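Local atomic coordinates of DNA polymerase III subunit beta (Deinococcus radiodurans, PDB entry 4TRT), a protein that probably encircles DNA as a ring-shaped head-to-tail homodimer and tethers DNA polymerases and other proteins to it, giving them processivity. Residues 255-260 with 331-336; 259-264 with 276-281. All blocks are in the same frame, centred on the assembly; numbering follows the deposited sequence.

Contact 1. Residues 255-260 with 331-336; sequences TALKEA and AELLFS
Leu257 and Leu333 meet tip to tip, and this pair carries most of the apolar contact between the helix and the strand. CD2 of Leu257 lies 4.1 Å from Leu333 CD2 and is almost as near Leu333 CD1, at 4.2 Å, so one methyl of the helix residue faces the forked end of its partner. With CG anti to the backbone N (chi1 176°), Leu257 extends from the helix toward the strand. Its CD2 also comes 4.5 Å from the CB of Ala331, a looser touch two residues earlier on the strand. All three residues are buried. In the sliding clamp fold, each domain has helices lining the inner surface of the ring and sheets on the outside; here helix 254-265 packs on strand 330-335, which runs between strands 248-253 and 342-346. Leu252 and Phe344 from these neighbours extend the apolar layer around Leu257 and Leu333 respectively.

No polar bond joins the two segments; their charged side chains bond outside the pair. Lys258 NZ bonds to the carbonyl oxygens of Gly325 and Ile327, while on the strand Glu332 pairs with Arg345 in a salt bridge.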
ATOM      1  N   THR A 255       9.793   5.908  22.409  1.00 36.07           N
ATOM      2  CA  THR A 255       8.793   5.065  21.751  1.00 36.37           C
ATOM      3  C   THR A 255       7.503   5.064  22.547  1.00 37.40           C
ATOM      4  O   THR A 255       6.408   5.159  21.956  1.00 35.42           O
ATOM      5  CB  THR A 255       9.292   3.628  21.564  1.00 36.95           C
ATOM      6  OG1 THR A 255      10.377   3.633  20.632  1.00 39.31           O
ATOM      7  CG2 THR A 255       8.174   2.702  21.072  1.00 37.57           C
ATOM      8  N   ALA A 256       7.618   4.988  23.875  1.00 35.88           N
ATOM      9  CA  ALA A 256       6.418   5.051  24.722  1.00 36.85           C
ATOM     10  C   ALA A 256       5.676   6.370  24.511  1.00 37.15           C
ATOM     11  O   ALA A 256       4.440   6.385  24.378  1.00 36.36           O
ATOM     12  CB  ALA A 256       6.754   4.814  26.190  1.00 36.00           C
ATOM     13  N   LEU A 257       6.414   7.481  24.428  1.00 34.94           N
ATOM     14  CA  LEU A 257       5.780   8.787  24.229  1.00 32.74           C
ATOM     15  C   LEU A 257       5.095   8.885  22.870  1.00 33.39           C
ATOM     16  O   LEU A 257       3.969   9.395  22.775  1.00 31.96           O
ATOM     17  CB  LEU A 257       6.787   9.934  24.415  1.00 32.78           C
ATOM     18  CG  LEU A 257       6.275  11.341  24.146  1.00 34.29           C
ATOM     19  CD1 LEU A 257       5.162  11.746  25.127  1.00 31.52           C
ATOM     20  CD2 LEU A 257       7.453  12.319  24.182  1.00 34.26           C
ATOM     21  N   LYS A 258       5.755   8.400  21.823  1.00 31.75           N
ATOM     22  CA  LYS A 258       5.174   8.441  20.477  1.00 33.53           C
ATOM     23  C   LYS A 258       3.903   7.626  20.410  1.00 33.49           C
ATOM     24  O   LYS A 258       2.913   8.081  19.864  1.00 32.49           O
ATOM     25  CB  LYS A 258       6.138   7.901  19.435  1.00 34.35           C
ATOM     26  CG  LYS A 258       7.359   8.784  19.223  1.00 37.11           C
ATOM     27  CD  LYS A 258       8.313   8.120  18.232  1.00 38.19           C
ATOM     28  CE  LYS A 258       9.643   8.818  18.250  1.00 38.95           C
ATOM     29  NZ  LYS A 258      10.547   8.298  17.180  1.00 38.05           N
ATOM     30  N   GLU A 259       3.939   6.429  20.987  1.00 33.21           N
ATOM     31  CA  GLU A 259       2.799   5.546  20.960  1.00 34.53           C
ATOM     32  C   GLU A 259       1.638   6.111  21.805  1.00 34.74           C
ATOM     33  O   GLU A 259       0.476   5.949  21.439  1.00 37.58           O
ATOM     34  CB  GLU A 259       3.213   4.130  21.387  1.00 35.93           C
ATOM     35  CG  GLU A 259       4.121   3.470  20.343  1.00 39.39           C
ATOM     36  CD  GLU A 259       4.607   2.071  20.698  1.00 43.14           C
ATOM     37  OE1 GLU A 259       4.428   1.628  21.840  1.00 45.64           O
ATOM     38  OE2 GLU A 259       5.186   1.411  19.810  1.00 48.75           O
ATOM     39  N   ALA A 260       1.954   6.797  22.898  1.00 32.68           N
ATOM     40  CA  ALA A 260       0.944   7.404  23.739  1.00 31.54           C
ATOM     41  C   ALA A 260       0.279   8.600  23.058  1.00 33.18           C
ATOM     42  O   ALA A 260      -0.937   8.739  23.131  1.00 34.65           O
ATOM     43  CB  ALA A 260       1.529   7.799  25.088  1.00 30.34           C
ATOM     44  N   ALA A 331      13.635  10.608  24.950  1.00 32.58           N
ATOM     45  CA  ALA A 331      13.347  11.983  24.601  1.00 32.39           C
ATOM     46  C   ALA A 331      13.547  12.876  25.820  1.00 31.87           C
ATOM     47  O   ALA A 331      13.294  12.459  26.944  1.00 32.36           O
ATOM     48  CB  ALA A 331      11.920  12.103  24.079  1.00 31.47           C
ATOM     49  N   GLU A 332      13.991  14.105  25.560  1.00 33.53           N
ATOM     50  CA  GLU A 332      14.108  15.158  26.545  1.00 33.32           C
ATOM     51  C   GLU A 332      13.156  16.261  26.115  1.00 30.39           C
ATOM     52  O   GLU A 332      13.233  16.751  24.992  1.00 29.27           O
ATOM     53  CB  GLU A 332      15.542  15.688  26.534  1.00 37.35           C
ATOM     54  CG  GLU A 332      16.168  15.929  27.880  1.00 41.91           C
ATOM     55  CD  GLU A 332      17.669  16.199  27.751  1.00 44.04           C
ATOM     56  OE1 GLU A 332      18.024  17.228  27.161  1.00 44.91           O
ATOM     57  OE2 GLU A 332      18.495  15.380  28.217  1.00 47.81           O
ATOM     58  N   LEU A 333      12.224  16.621  26.987  1.00 31.27           N
ATOM     59  CA  LEU A 333      11.259  17.694  26.696  1.00 30.14           C
ATOM     60  C   LEU A 333      11.583  18.850  27.626  1.00 30.16           C
ATOM     61  O   LEU A 333      11.581  18.680  28.849  1.00 32.33           O
ATOM     62  CB  LEU A 333       9.812  17.218  26.952  1.00 31.30           C
ATOM     63  CG  LEU A 333       9.444  15.799  26.503  1.00 31.35           C
ATOM     64  CD1 LEU A 333       8.011  15.486  26.891  1.00 31.50           C
ATOM     65  CD2 LEU A 333       9.692  15.626  25.001  1.00 31.69           C
ATOM     66  N   LEU A 334      11.853  20.016  27.051  1.00 31.19           N
ATOM     67  CA  LEU A 334      12.222  21.189  27.805  1.00 31.29           C
ATOM     68  C   LEU A 334      11.137  22.249  27.630  1.00 31.98           C
ATOM     69  O   LEU A 334      10.893  22.723  26.517  1.00 30.78           O
ATOM     70  CB  LEU A 334      13.542  21.731  27.292  1.00 32.57           C
ATOM     71  CG  LEU A 334      14.734  20.776  27.202  1.00 33.38           C
ATOM     72  CD1 LEU A 334      15.889  21.517  26.526  1.00 33.52           C
ATOM     73  CD2 LEU A 334      15.144  20.271  28.563  1.00 32.16           C
ATOM     74  N   PHE A 335      10.508  22.628  28.743  1.00 32.27           N
ATOM     75  CA  PHE A 335       9.369  23.530  28.737  1.00 33.53           C
ATOM     76  C   PHE A 335       9.750  24.875  29.329  1.00 36.08           C
ATOM     77  O   PHE A 335      10.426  24.933  30.370  1.00 35.30           O
ATOM     78  CB  PHE A 335       8.227  22.931  29.552  1.00 33.51           C
ATOM     79  CG  PHE A 335       7.737  21.631  29.027  1.00 34.05           C
ATOM     80  CD1 PHE A 335       7.071  21.567  27.812  1.00 34.06           C
ATOM     81  CD2 PHE A 335       7.948  20.457  29.744  1.00 34.83           C
ATOM     82  CE1 PHE A 335       6.594  20.362  27.331  1.00 35.20           C
ATOM     83  CE2 PHE A 335       7.495  19.246  29.255  1.00 34.38           C
ATOM     84  CZ  PHE A 335       6.808  19.204  28.050  1.00 34.53           C
ATOM     85  N   SER A 336       9.352  25.950  28.654  1.00 35.23           N
ATOM     86  CA  SER A 336       9.637  27.288  29.136  1.00 37.49           C
ATOM     87  C   SER A 336       8.451  27.871  29.911  1.00 38.79           C
ATOM     88  O   SER A 336       8.583  28.926  30.504  1.00 39.66           O
ATOM     89  CB  SER A 336      10.048  28.209  27.988  1.00 38.08           C
ATOM     90  OG  SER A 336       8.995  28.409  27.058  1.00 38.10           O
TER

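Contact 2. Residues 259-264 with 276-281; sequences EAVNRV and VEFLVS
Val264, whose CG1 packs against Val276, is held in the helix by a backbone hydrogen bond from its N to Ala260 O, 3.1 Å long. One residue earlier, Arg263 N donates to Glu259 O, also at 3.1 Å. That carbonyl oxygen additionally sits 3.5 Å above the plane of the Arg263 guanidinium, over its centre, because the arginine side chain folds back along its own helix.

Between the segments the contact is entirely apolar, made at two places. At the first, Val261 CG2 approaches the far end of the Phe278 ring obliquely and lies 4.3 Å from CZ. The CA-CB bond of Phe278 does not aim at the helix, but the length of the side chain brings the end of its ring close to it. Val276 CG1 lies at the edge of this same ring, in its plane, 4.0 Å from Phe278 CE1. At the second place Val264 CG1 meets Val276 CG2 at 4.4 Å. Val276 thus uses one methyl beside the aromatic ring of its own strand and the other against the helix. Leu287 and Val320 each touch both Val261 and Phe278, and Phe315 stacks edge-to-face with Phe278.

The opposite chemistry appears at Arg263, which forms a salt bridge with Asp298 and donates from NE to the carbonyl oxygen of Asn81 in the second subunit. Within this contact the helix packs on strand 275-281 through Val261 and Val264, while Arg263 reaches the neighbouring subunit. This is the helix-on-sheet architecture of a sliding clamp domain, placed where the head-to-tail dimer closes the ring.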
ATOM      1  N   GLU A 259       3.939   6.429  20.987  1.00 33.21           N
ATOM      2  CA  GLU A 259       2.799   5.546  20.960  1.00 34.53           C
ATOM      3  C   GLU A 259       1.638   6.111  21.805  1.00 34.74           C
ATOM      4  O   GLU A 259       0.476   5.949  21.439  1.00 37.58           O
ATOM      5  CB  GLU A 259       3.213   4.130  21.387  1.00 35.93           C
ATOM      6  CG  GLU A 259       4.121   3.470  20.343  1.00 39.39           C
ATOM      7  CD  GLU A 259       4.607   2.071  20.698  1.00 43.14           C
ATOM      8  OE1 GLU A 259       4.428   1.628  21.840  1.00 45.64           O
ATOM      9  OE2 GLU A 259       5.186   1.411  19.810  1.00 48.75           O
ATOM     10  N   ALA A 260       1.954   6.797  22.898  1.00 32.68           N
ATOM     11  CA  ALA A 260       0.944   7.404  23.739  1.00 31.54           C
ATOM     12  C   ALA A 260       0.279   8.600  23.058  1.00 33.18           C
ATOM     13  O   ALA A 260      -0.937   8.739  23.131  1.00 34.65           O
ATOM     14  CB  ALA A 260       1.529   7.799  25.088  1.00 30.34           C
ATOM     15  N   VAL A 261       1.068   9.455  22.381  1.00 33.59           N
ATOM     16  CA  VAL A 261       0.516  10.621  21.683  1.00 31.99           C
ATOM     17  C   VAL A 261      -0.366  10.129  20.557  1.00 34.91           C
ATOM     18  O   VAL A 261      -1.514  10.583  20.387  1.00 37.11           O
ATOM     19  CB  VAL A 261       1.621  11.562  21.177  1.00 34.17           C
ATOM     20  CG1 VAL A 261       1.079  12.597  20.201  1.00 33.86           C
ATOM     21  CG2 VAL A 261       2.301  12.263  22.363  1.00 33.55           C
ATOM     22  N   ASN A 262       0.140   9.159  19.808  1.00 34.35           N
ATOM     23  CA  ASN A 262      -0.621   8.565  18.721  1.00 35.14           C
ATOM     24  C   ASN A 262      -1.985   8.047  19.168  1.00 35.57           C
ATOM     25  O   ASN A 262      -3.008   8.380  18.563  1.00 38.01           O
ATOM     26  CB  ASN A 262       0.153   7.431  18.055  1.00 35.02           C
ATOM     27  CG  ASN A 262      -0.597   6.857  16.870  1.00 38.48           C
ATOM     28  OD1 ASN A 262      -0.762   7.529  15.861  1.00 41.07           O
ATOM     29  ND2 ASN A 262      -1.102   5.639  17.009  1.00 37.58           N
ATOM     30  N   ARG A 263      -2.016   7.221  20.206  1.00 35.01           N
ATOM     31  CA  ARG A 263      -3.274   6.589  20.596  1.00 36.12           C
ATOM     32  C   ARG A 263      -4.290   7.595  21.162  1.00 36.50           C
ATOM     33  O   ARG A 263      -5.481   7.517  20.833  1.00 38.71           O
ATOM     34  CB  ARG A 263      -3.054   5.406  21.540  1.00 37.24           C
ATOM     35  CG  ARG A 263      -2.582   5.736  22.949  1.00 37.53           C
ATOM     36  CD  ARG A 263      -2.615   4.484  23.825  1.00 39.28           C
ATOM     37  NE  ARG A 263      -1.703   3.457  23.330  1.00 38.93           N
ATOM     38  CZ  ARG A 263      -0.424   3.318  23.703  1.00 39.41           C
ATOM     39  NH1 ARG A 263       0.142   4.115  24.607  1.00 37.38           N
ATOM     40  NH2 ARG A 263       0.293   2.352  23.168  1.00 40.38           N
ATOM     41  N   VAL A 264      -3.821   8.548  21.963  1.00 35.67           N
ATOM     42  CA  VAL A 264      -4.703   9.554  22.562  1.00 38.13           C
ATOM     43  C   VAL A 264      -5.272  10.516  21.515  1.00 38.54           C
ATOM     44  O   VAL A 264      -6.421  10.921  21.602  1.00 39.81           O
ATOM     45  CB  VAL A 264      -3.970  10.309  23.695  1.00 38.65           C
ATOM     46  CG1 VAL A 264      -4.762  11.526  24.150  1.00 41.73           C
ATOM     47  CG2 VAL A 264      -3.753   9.362  24.863  1.00 37.56           C
ATOM     48  N   VAL A 276      -3.974  18.043  22.022  1.00 41.77           N
ATOM     49  CA  VAL A 276      -3.586  17.112  23.075  1.00 41.89           C
ATOM     50  C   VAL A 276      -2.978  17.852  24.273  1.00 40.80           C
ATOM     51  O   VAL A 276      -2.075  18.688  24.110  1.00 38.29           O
ATOM     52  CB  VAL A 276      -2.588  16.057  22.556  1.00 42.52           C
ATOM     53  CG1 VAL A 276      -1.335  16.723  21.993  1.00 43.02           C
ATOM     54  CG2 VAL A 276      -2.221  15.070  23.664  1.00 39.34           C
ATOM     55  N   GLU A 277      -3.481  17.545  25.466  1.00 40.15           N
ATOM     56  CA  GLU A 277      -2.991  18.150  26.693  1.00 40.92           C
ATOM     57  C   GLU A 277      -1.841  17.314  27.255  1.00 41.14           C
ATOM     58  O   GLU A 277      -1.890  16.082  27.262  1.00 38.83           O
ATOM     59  CB  GLU A 277      -4.124  18.302  27.716  1.00 46.09           C
ATOM     60  CG  GLU A 277      -3.708  18.668  29.137  1.00 49.40           C
ATOM     61  CD  GLU A 277      -4.864  18.517  30.128  1.00 56.37           C
ATOM     62  OE1 GLU A 277      -6.003  18.961  29.806  1.00 66.03           O
ATOM     63  OE2 GLU A 277      -4.654  17.943  31.219  1.00 53.65           O
ATOM     64  N   PHE A 278      -0.790  18.006  27.673  1.00 36.98           N
ATOM     65  CA  PHE A 278       0.344  17.398  28.358  1.00 38.78           C
ATOM     66  C   PHE A 278       0.251  17.879  29.794  1.00 39.61           C
ATOM     67  O   PHE A 278       0.268  19.089  30.021  1.00 42.53           O
ATOM     68  CB  PHE A 278       1.651  17.937  27.802  1.00 37.30           C
ATOM     69  CG  PHE A 278       2.162  17.225  26.595  1.00 37.32           C
ATOM     70  CD1 PHE A 278       1.365  17.029  25.491  1.00 38.14           C
ATOM     71  CD2 PHE A 278       3.481  16.824  26.541  1.00 37.92           C
ATOM     72  CE1 PHE A 278       1.854  16.398  24.367  1.00 37.89           C
ATOM     73  CE2 PHE A 278       3.976  16.189  25.422  1.00 39.95           C
ATOM     74  CZ  PHE A 278       3.158  15.983  24.329  1.00 38.65           C
ATOM     75  N   LEU A 279       0.128  16.968  30.750  1.00 37.35           N
ATOM     76  CA  LEU A 279       0.149  17.346  32.160  1.00 38.64           C
ATOM     77  C   LEU A 279       1.301  16.621  32.843  1.00 37.33           C
ATOM     78  O   LEU A 279       1.293  15.403  32.967  1.00 36.71           O
ATOM     79  CB  LEU A 279      -1.174  17.008  32.852  1.00 40.20           C
ATOM     80  CG  LEU A 279      -1.267  17.265  34.365  1.00 42.50           C
ATOM     81  CD1 LEU A 279      -1.120  18.749  34.658  1.00 45.03           C
ATOM     82  CD2 LEU A 279      -2.588  16.727  34.905  1.00 43.09           C
ATOM     83  N   VAL A 280       2.295  17.382  33.273  1.00 37.17           N
ATOM     84  CA  VAL A 280       3.436  16.836  34.017  1.00 36.58           C
ATOM     85  C   VAL A 280       3.166  17.045  35.504  1.00 38.57           C
ATOM     86  O   VAL A 280       2.912  18.167  35.942  1.00 40.02           O
ATOM     87  CB  VAL A 280       4.769  17.515  33.611  1.00 36.44           C
ATOM     88  CG1 VAL A 280       5.957  16.867  34.338  1.00 34.65           C
ATOM     89  CG2 VAL A 280       4.961  17.482  32.094  1.00 33.06           C
ATOM     90  N   SER A 281       3.227  15.965  36.275  1.00 38.84           N
ATOM     91  CA  SER A 281       3.045  16.026  37.705  1.00 43.78           C
ATOM     92  C   SER A 281       3.525  14.749  38.383  1.00 43.50           C
ATOM     93  O   SER A 281       3.265  13.654  37.882  1.00 43.56           O
ATOM     94  CB  SER A 281       1.564  16.222  38.025  1.00 45.79           C
ATOM     95  OG  SER A 281       1.464  16.613  39.363  1.00 52.73           O
TER

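Both contacts are buried, apolar and free of hydrogen bonds between their segments, and both use helix 254-265. The contact centres lie about 9 Å apart. Contact 1 joins the earlier part of the helix to the sheet containing strand 330-335, whereas contact 2 joins its later part to the separate sheet containing strand 275-281, so the helix lies across both sheets, the first of which runs on into the central domain. Leucine methyls and an alanine do the packing in the first, valines and an aromatic ring in the second. Phe335 CE2 and Val280 CG2, 4.2 Å apart, connect the two strands directly. The second subunit reaches only contact 2.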